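Side-chain contacts in A197 (Sulfolobus turreted icosahedral virus, PDB 2C0N), which is probably a viral glycosyltransferase, with the GT-A fold of enzymes that transfer sugars from nucleotide-sugar donors: residues T3-P8 with F120-R125; E42-M47 with L57-E62. One frame throughout, in Å; residues are numbered along the deposited sequence.

Contact 1: T3-P8 with F120-R125; sequences TLFFIP and FTFIKR
Phe122 meets Phe5 and Thr3 across strand 56-60, which lies between their two strands in the sheet, and no hydrogen bond joins 3-8 to 120-125. The second strand enters with a classic beta bulge, in which Phe120 and Thr121 both face Phe59; there Phe120 N donates to Thr121 OG1 (3.3 Å). The Phe120 ring stays short of the first strand but comes up beside Phe122, with Phe120 CE1 3.9 Å from Phe122 CE1, and so extends the aromatic group. Phe122 carries the contact. Its CG lies anti to the carbonyl carbon (chi1 -62°), and Phe5 has the same kind of torsion, which brings the ends of both rings together over the intervening strand. The meeting is through single corners, Phe5 CZ to Phe122 CE2 at 4.1 Å; the ring planes stand almost perpendicular, yet the approach is oblique to both. Thr3 comes to the edge of Phe122 instead, its methyl CG2 4.3 Å from CD2 of that ring and near the ring plane. With Lys124 the chain reaches the N-cap position of helix 125-128. Ala58 of the central strand 56-60 touches Thr3, Phe5 and Phe122, its small side chain bridged by the larger ones, while helix 71-80 covers this face of the sheet, with Phe71 on Phe5 and Phe122, and Val74 and Phe78 on Phe122.

Contact 2: E42-M47 with L57-E62; sequences EIALDM and LAFLDE
Leu57, Ala44 and Phe59 bury the most surface where helix 42-47 packs on strand 57-60, a contact mostly apolar and without hydrogen bonds. In Leu57, CG anti to the backbone N (chi1 -164°) carries the isobutyl end toward the helix, where its two methyls diverge. CD1 reaches up to the helix backbone, 4.1 Å from Leu45 CA, and also lies near the Ala44 carbonyl and the Leu45 side chain. CD2 turns to the next side chain on the same face of the strand and sits 3.7 Å above the plane of the Phe59 ring, over its centre, in a CH-pi-like position. Phe59 thereby has one face backed by Leu57 while its outer end meets the helix: Ala44 offers its methyl obliquely, CB 3.7 Å from Phe59 CE1 and 4.0 Å from Phe59 CZ. The helix and strand axes come within 10.1 Å, the usual helix-on-sheet spacing, and run nearly antiparallel (156°). Arg41 of the same helix makes a cation-pi contact with Phe59 and a salt bridge to Asp61. Strands 28-31 and 56-60 both pair in parallel with strand 3-8, so helix 37-50 forms a beta-alpha-beta crossover over that strand, whose Phe6 fills in against Ala44 and Leu57.

In the fold
The two contacts have centres 6 Å apart and share one mixed sheet, in which strand 56-60 pairs in parallel with 3-8 and antiparallel with 120-124. Both segments of contact 2 fall between the two segments of contact 1 in the sequence. They lie on opposite faces of this strand: contact 1 under helix 71-80, contact 2 under helix 37-50. Backbone bonds stitch them together, Phe6 N to Ala58 O and Ile123 N to Leu57 O. This alpha-beta-alpha layering is consistent with the nucleotide-binding half of a GT-A glycosyltransferase, and the acidic Asp61-Glu62 turn after strand 56-60 resembles the place where such enzymes carry their DXD motif.

Contact 1: T3-P8 with F120-R125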
ATOM      1  N   THR A   3      -4.892  10.988 -15.853  1.00 18.23           N
ATOM      2  CA  THR A   3      -5.628  11.025 -14.603  1.00 17.85           C
ATOM      3  C   THR A   3      -4.685  10.830 -13.434  1.00 18.08           C
ATOM      4  O   THR A   3      -3.847   9.910 -13.444  1.00 18.94           O
ATOM      5  CB  THR A   3      -6.683   9.920 -14.609  1.00 18.25           C
ATOM      6  OG1 THR A   3      -7.524  10.106 -15.756  1.00 18.31           O
ATOM      7  CG2 THR A   3      -7.524   9.927 -13.361  1.00 17.57           C
ATOM      8  N   LEU A   4      -4.848  11.690 -12.436  1.00 16.96           N
ATOM      9  CA  LEU A   4      -4.156  11.590 -11.183  1.00 16.12           C
ATOM     10  C   LEU A   4      -5.170  11.224 -10.102  1.00 16.32           C
ATOM     11  O   LEU A   4      -6.131  11.981  -9.824  1.00 15.26           O
ATOM     12  CB  LEU A   4      -3.465  12.900 -10.835  1.00 15.35           C
ATOM     13  CG  LEU A   4      -2.506  12.880  -9.646  1.00 15.52           C
ATOM     14  CD1 LEU A   4      -1.498  11.762  -9.789  1.00 16.50           C
ATOM     15  CD2 LEU A   4      -1.809  14.190  -9.558  1.00 15.69           C
ATOM     16  N   PHE A   5      -4.955  10.048  -9.513  1.00 15.85           N
ATOM     17  CA  PHE A   5      -5.816   9.552  -8.444  1.00 15.38           C
ATOM     18  C   PHE A   5      -5.402  10.117  -7.080  1.00 15.40           C
ATOM     19  O   PHE A   5      -4.259  10.049  -6.706  1.00 17.27           O
ATOM     20  CB  PHE A   5      -5.789   8.027  -8.384  1.00 15.55           C
ATOM     21  CG  PHE A   5      -6.603   7.377  -9.447  1.00 14.56           C
ATOM     22  CD1 PHE A   5      -6.159   7.380 -10.762  1.00 16.97           C
ATOM     23  CD2 PHE A   5      -7.810   6.781  -9.159  1.00 15.43           C
ATOM     24  CE1 PHE A   5      -6.917   6.798 -11.759  1.00 16.08           C
ATOM     25  CE2 PHE A   5      -8.578   6.199 -10.145  1.00 13.86           C
ATOM     26  CZ  PHE A   5      -8.106   6.205 -11.457  1.00 14.27           C
ATOM     27  N   PHE A   6      -6.358  10.624  -6.326  1.00 15.05           N
ATOM     28  CA  PHE A   6      -6.095  11.078  -4.971  1.00 15.57           C
ATOM     29  C   PHE A   6      -6.908  10.189  -4.064  1.00 15.70           C
ATOM     30  O   PHE A   6      -8.131  10.088  -4.209  1.00 15.28           O
ATOM     31  CB  PHE A   6      -6.472  12.538  -4.800  1.00 15.91           C
ATOM     32  CG  PHE A   6      -5.494  13.495  -5.447  1.00 15.82           C
ATOM     33  CD1 PHE A   6      -5.578  13.772  -6.786  1.00 16.72           C
ATOM     34  CD2 PHE A   6      -4.465  14.054  -4.712  1.00 18.89           C
ATOM     35  CE1 PHE A   6      -4.665  14.618  -7.398  1.00 15.26           C
ATOM     36  CE2 PHE A   6      -3.551  14.896  -5.301  1.00 16.25           C
ATOM     37  CZ  PHE A   6      -3.644  15.181  -6.629  1.00 15.30           C
ATOM     38  N   ILE A   7      -6.210   9.534  -3.143  1.00 16.34           N
ATOM     39  CA  ILE A   7      -6.792   8.532  -2.284  1.00 16.67           C
ATOM     40  C   ILE A   7      -6.699   9.001  -0.824  1.00 15.54           C
ATOM     41  O   ILE A   7      -5.634   8.915  -0.238  1.00 14.95           O
ATOM     42  CB  ILE A   7      -6.068   7.180  -2.489  1.00 17.77           C
ATOM     43  CG1 ILE A   7      -6.204   6.714  -3.952  1.00 19.44           C
ATOM     44  CG2 ILE A   7      -6.586   6.162  -1.410  1.00 18.73           C
ATOM     45  CD1 ILE A   7      -5.155   5.655  -4.422  1.00 20.32           C
ATOM     46  N   PRO A   8      -7.809   9.500  -0.233  1.00 16.84           N
ATOM     47  CA  PRO A   8      -7.811   9.911   1.182  1.00 17.85           C
ATOM     48  C   PRO A   8      -7.621   8.675   2.041  1.00 19.08           C
ATOM     49  O   PRO A   8      -8.365   7.713   1.864  1.00 20.70           O
ATOM     50  CB  PRO A   8      -9.219  10.490   1.381  1.00 18.48           C
ATOM     51  CG  PRO A   8      -9.761  10.700   0.074  1.00 18.32           C
ATOM     52  CD  PRO A   8      -9.089   9.794  -0.882  1.00 18.64           C
ATOM     53  N   PHE A 120     -15.380   7.683  -5.800  1.00 12.65           N
ATOM     54  CA  PHE A 120     -15.074   7.016  -7.069  1.00 12.66           C
ATOM     55  C   PHE A 120     -15.516   7.951  -8.154  1.00 14.68           C
ATOM     56  O   PHE A 120     -16.571   7.771  -8.798  1.00 16.03           O
ATOM     57  CB  PHE A 120     -15.829   5.680  -7.148  1.00 12.82           C
ATOM     58  CG  PHE A 120     -15.457   4.811  -8.329  1.00 13.55           C
ATOM     59  CD1 PHE A 120     -14.320   5.031  -9.073  1.00 15.39           C
ATOM     60  CD2 PHE A 120     -16.265   3.747  -8.658  1.00 14.38           C
ATOM     61  CE1 PHE A 120     -14.009   4.202 -10.149  1.00 17.59           C
ATOM     62  CE2 PHE A 120     -15.964   2.928  -9.735  1.00 14.22           C
ATOM     63  CZ  PHE A 120     -14.809   3.153 -10.457  1.00 15.75           C
ATOM     64  N   THR A 121     -14.732   8.997  -8.358  1.00 15.17           N
ATOM     65  CA  THR A 121     -15.266  10.184  -8.984  1.00 15.49           C
ATOM     66  C   THR A 121     -14.170  10.871  -9.776  1.00 15.33           C
ATOM     67  O   THR A 121     -13.103  11.135  -9.243  1.00 16.19           O
ATOM     68  CB  THR A 121     -15.769  11.155  -7.916  1.00 16.38           C
ATOM     69  OG1 THR A 121     -16.588  10.467  -6.964  1.00 19.89           O
ATOM     70  CG2 THR A 121     -16.537  12.285  -8.517  1.00 18.12           C
ATOM     71  N   PHE A 122     -14.449  11.201 -11.037  1.00 15.04           N
ATOM     72  CA  PHE A 122     -13.502  11.809 -11.929  1.00 14.95           C
ATOM     73  C   PHE A 122     -13.953  13.233 -12.187  1.00 15.20           C
ATOM     74  O   PHE A 122     -15.098  13.450 -12.540  1.00 14.83           O
ATOM     75  CB  PHE A 122     -13.479  11.032 -13.250  1.00 15.14           C
ATOM     76  CG  PHE A 122     -13.046   9.587 -13.102  1.00 14.80           C
ATOM     77  CD1 PHE A 122     -13.941   8.625 -12.656  1.00 17.40           C
ATOM     78  CD2 PHE A 122     -11.747   9.211 -13.367  1.00 15.75           C
ATOM     79  CE1 PHE A 122     -13.557   7.302 -12.487  1.00 18.24           C
ATOM     80  CE2 PHE A 122     -11.346   7.911 -13.190  1.00 16.25           C
ATOM     81  CZ  PHE A 122     -12.265   6.942 -12.749  1.00 16.82           C
ATOM     82  N   ILE A 123     -13.043  14.194 -12.015  1.00 15.41           N
ATOM     83  CA  ILE A 123     -13.397  15.597 -12.163  1.00 15.45           C
ATOM     84  C   ILE A 123     -12.431  16.265 -13.131  1.00 15.18           C
ATOM     85  O   ILE A 123     -11.233  16.216 -12.964  1.00 14.28           O
ATOM     86  CB  ILE A 123     -13.383  16.352 -10.821  1.00 15.07           C
ATOM     87  CG1 ILE A 123     -14.077  15.531  -9.720  1.00 17.55           C
ATOM     88  CG2 ILE A 123     -13.953  17.721 -11.016  1.00 16.67           C
ATOM     89  CD1 ILE A 123     -14.039  16.190  -8.344  1.00 17.94           C
ATOM     90  N   LYS A 124     -12.966  16.944 -14.134  1.00 15.87           N
ATOM     91  CA  LYS A 124     -12.068  17.534 -15.120  1.00 15.28           C
ATOM     92  C   LYS A 124     -11.437  18.862 -14.684  1.00 15.77           C
ATOM     93  O   LYS A 124     -12.061  19.695 -13.995  1.00 15.21           O
ATOM     94  CB  LYS A 124     -12.753  17.667 -16.486  1.00 15.88           C
ATOM     95  CG  LYS A 124     -13.773  18.734 -16.664  1.00 15.20           C
ATOM     96  CD  LYS A 124     -14.318  18.667 -18.092  1.00 16.10           C
ATOM     97  CE  LYS A 124     -15.374  19.681 -18.403  1.00 15.63           C
ATOM     98  NZ  LYS A 124     -16.096  19.426 -19.705  1.00 13.80           N
ATOM     99  N   ARG A 125     -10.219  19.077 -15.154  1.00 14.87           N
ATOM    100  CA  ARG A 125      -9.484  20.272 -14.821  1.00 15.93           C
ATOM    101  C   ARG A 125     -10.226  21.564 -15.142  1.00 16.88           C
ATOM    102  O   ARG A 125     -10.223  22.501 -14.351  1.00 17.26           O
ATOM    103  CB  ARG A 125      -8.167  20.262 -15.567  1.00 15.62           C
ATOM    104  CG  ARG A 125      -7.366  21.537 -15.384  1.00 17.25           C
ATOM    105  CD  ARG A 125      -6.004  21.375 -15.975  1.00 17.53           C
ATOM    106  NE  ARG A 125      -5.141  20.495 -15.175  1.00 16.02           N
ATOM    107  CZ  ARG A 125      -4.508  20.847 -14.055  1.00 15.80           C
ATOM    108  NH1 ARG A 125      -4.652  22.055 -13.542  1.00 15.55           N
ATOM    109  NH2 ARG A 125      -3.733  19.971 -13.426  1.00 16.50           N
TER

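Contact 2: E42-M47 with L57-E62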
ATOM      1  N   GLU A  42      -9.278  19.090  -0.058  1.00 13.97           N
ATOM      2  CA  GLU A  42      -8.779  20.404  -0.435  1.00 14.89           C
ATOM      3  C   GLU A  42      -7.295  20.384  -0.776  1.00 14.76           C
ATOM      4  O   GLU A  42      -6.864  21.048  -1.687  1.00 15.53           O
ATOM      5  CB  GLU A  42      -9.024  21.406   0.680  1.00 14.77           C
ATOM      6  CG  GLU A  42      -8.982  22.847   0.218  1.00 18.26           C
ATOM      7  CD  GLU A  42     -10.168  23.190  -0.613  1.00 20.66           C
ATOM      8  OE1 GLU A  42     -11.293  23.006  -0.135  1.00 23.37           O
ATOM      9  OE2 GLU A  42      -9.982  23.584  -1.770  1.00 24.92           O
ATOM     10  N   ILE A  43      -6.494  19.684   0.020  1.00 16.07           N
ATOM     11  CA  ILE A  43      -5.079  19.496  -0.277  1.00 15.86           C
ATOM     12  C   ILE A  43      -4.928  18.872  -1.656  1.00 15.78           C
ATOM     13  O   ILE A  43      -4.116  19.323  -2.466  1.00 15.21           O
ATOM     14  CB  ILE A  43      -4.435  18.584   0.785  1.00 16.43           C
ATOM     15  CG1 ILE A  43      -4.295  19.341   2.101  1.00 16.90           C
ATOM     16  CG2 ILE A  43      -3.047  18.044   0.332  1.00 17.47           C
ATOM     17  CD1 ILE A  43      -3.995  18.472   3.265  1.00 18.02           C
ATOM     18  N   ALA A  44      -5.724  17.839  -1.929  1.00 15.87           N
ATOM     19  CA  ALA A  44      -5.707  17.165  -3.247  1.00 15.92           C
ATOM     20  C   ALA A  44      -5.936  18.161  -4.381  1.00 16.41           C
ATOM     21  O   ALA A  44      -5.148  18.192  -5.312  1.00 16.75           O
ATOM     22  CB  ALA A  44      -6.738  16.096  -3.311  1.00 15.58           C
ATOM     23  N   LEU A  45      -7.015  18.953  -4.296  1.00 16.72           N
ATOM     24  CA  LEU A  45      -7.296  20.030  -5.272  1.00 17.04           C
ATOM     25  C   LEU A  45      -6.122  21.000  -5.469  1.00 17.11           C
ATOM     26  O   LEU A  45      -5.741  21.310  -6.582  1.00 18.44           O
ATOM     27  CB  LEU A  45      -8.535  20.818  -4.858  1.00 16.96           C
ATOM     28  CG  LEU A  45      -9.012  21.910  -5.816  1.00 17.86           C
ATOM     29  CD1 LEU A  45      -9.206  21.369  -7.244  1.00 17.22           C
ATOM     30  CD2 LEU A  45     -10.294  22.575  -5.306  1.00 18.69           C
ATOM     31  N   ASP A  46      -5.536  21.467  -4.378  1.00 17.20           N
ATOM     32  CA  ASP A  46      -4.359  22.333  -4.463  1.00 18.66           C
ATOM     33  C   ASP A  46      -3.173  21.710  -5.194  1.00 18.34           C
ATOM     34  O   ASP A  46      -2.505  22.375  -5.987  1.00 18.57           O
ATOM     35  CB  ASP A  46      -3.904  22.719  -3.072  1.00 18.67           C
ATOM     36  CG  ASP A  46      -4.814  23.718  -2.425  1.00 22.23           C
ATOM     37  OD1 ASP A  46      -5.652  24.310  -3.119  1.00 24.89           O
ATOM     38  OD2 ASP A  46      -4.671  23.906  -1.193  1.00 30.13           O
HETATM   39  N   MSE A  47      -2.855  20.475  -4.857  1.00 18.53           N
HETATM   40  CA  MSE A  47      -1.772  19.770  -5.522  1.00 19.31           C
HETATM   41  C   MSE A  47      -2.115  19.543  -7.013  1.00 18.74           C
HETATM   42  O   MSE A  47      -1.321  19.840  -7.889  1.00 17.75           O
HETATM   43  CB  MSE A  47      -1.510  18.434  -4.847  1.00 19.43           C
HETATM   44  CG  MSE A  47      -0.871  18.546  -3.429  1.00 20.85           C
HETATM   45 SE   MSE A  47      -0.710  16.768  -2.655  1.00 29.30          SE
HETATM   46  CE  MSE A  47       0.602  16.062  -3.958  1.00 24.29           C
ATOM     47  N   LEU A  57      -8.733  14.859 -12.166  1.00 15.44           N
ATOM     48  CA  LEU A  57      -8.535  14.505 -10.765  1.00 15.75           C
ATOM     49  C   LEU A  57      -9.541  13.414 -10.481  1.00 16.55           C
ATOM     50  O   LEU A  57     -10.752  13.659 -10.573  1.00 17.41           O
ATOM     51  CB  LEU A  57      -8.814  15.712  -9.874  1.00 15.78           C
ATOM     52  CG  LEU A  57      -8.298  15.671  -8.423  1.00 16.12           C
ATOM     53  CD1 LEU A  57      -8.458  17.008  -7.763  1.00 15.62           C
ATOM     54  CD2 LEU A  57      -9.041  14.660  -7.632  1.00 15.62           C
ATOM     55  N   ALA A  58      -9.042  12.229 -10.134  1.00 16.97           N
ATOM     56  CA  ALA A  58      -9.907  11.127  -9.726  1.00 17.23           C
ATOM     57  C   ALA A  58      -9.792  10.977  -8.225  1.00 17.26           C
ATOM     58  O   ALA A  58      -8.679  10.772  -7.718  1.00 19.35           O
ATOM     59  CB  ALA A  58      -9.491   9.857 -10.402  1.00 17.79           C
ATOM     60  N   PHE A  59     -10.912  11.119  -7.498  1.00 16.84           N
ATOM     61  CA  PHE A  59     -10.954  10.730  -6.068  1.00 17.12           C
ATOM     62  C   PHE A  59     -11.383   9.274  -5.951  1.00 16.38           C
ATOM     63  O   PHE A  59     -12.389   8.866  -6.571  1.00 17.61           O
ATOM     64  CB  PHE A  59     -11.980  11.577  -5.326  1.00 17.59           C
ATOM     65  CG  PHE A  59     -11.486  12.928  -4.947  1.00 15.91           C
ATOM     66  CD1 PHE A  59     -10.356  13.072  -4.181  1.00 16.07           C
ATOM     67  CD2 PHE A  59     -12.197  14.054  -5.306  1.00 18.38           C
ATOM     68  CE1 PHE A  59      -9.917  14.325  -3.770  1.00 15.40           C
ATOM     69  CE2 PHE A  59     -11.732  15.315  -4.909  1.00 18.32           C
ATOM     70  CZ  PHE A  59     -10.610  15.430  -4.156  1.00 16.44           C
ATOM     71  N   LEU A  60     -10.621   8.519  -5.170  1.00 17.29           N
ATOM     72  CA  LEU A  60     -10.872   7.132  -4.873  1.00 16.56           C
ATOM     73  C   LEU A  60     -10.639   6.921  -3.410  1.00 17.37           C
ATOM     74  O   LEU A  60      -9.521   7.123  -2.943  1.00 15.79           O
ATOM     75  CB  LEU A  60      -9.950   6.221  -5.706  1.00 18.22           C
ATOM     76  CG  LEU A  60     -10.209   4.710  -5.668  1.00 17.03           C
ATOM     77  CD1 LEU A  60     -11.550   4.386  -6.219  1.00 18.22           C
ATOM     78  CD2 LEU A  60      -9.127   4.005  -6.473  1.00 18.21           C
ATOM     79  N   ASP A  61     -11.717   6.591  -2.669  1.00 16.54           N
ATOM     80  CA  ASP A  61     -11.608   6.331  -1.237  1.00 16.18           C
ATOM     81  C   ASP A  61     -10.752   5.091  -1.084  1.00 15.85           C
ATOM     82  O   ASP A  61     -10.751   4.208  -1.948  1.00 15.00           O
ATOM     83  CB  ASP A  61     -12.972   6.113  -0.603  1.00 16.74           C
ATOM     84  CG  ASP A  61     -13.716   7.408  -0.329  1.00 20.43           C
ATOM     85  OD1 ASP A  61     -13.126   8.515  -0.396  1.00 21.91           O
ATOM     86  OD2 ASP A  61     -14.906   7.287  -0.029  1.00 25.13           O
ATOM     87  N   GLU A  62      -9.980   5.048  -0.008  1.00 15.74           N
ATOM     88  CA  GLU A  62      -9.055   3.935   0.218  1.00 15.73           C
ATOM     89  C   GLU A  62      -9.769   2.574   0.388  1.00 15.04           C
ATOM     90  O   GLU A  62      -9.150   1.520   0.286  1.00 16.46           O
ATOM     91  CB  GLU A  62      -8.169   4.251   1.407  1.00 16.42           C
ATOM     92  CG  GLU A  62      -7.161   3.172   1.787  1.00 17.79           C
ATOM     93  CD  GLU A  62      -7.719   2.109   2.721  1.00 22.36           C
ATOM     94  OE1 GLU A  62      -8.719   2.405   3.424  1.00 19.36           O
ATOM     95  OE2 GLU A  62      -7.184   0.968   2.747  1.00 19.27           O
TER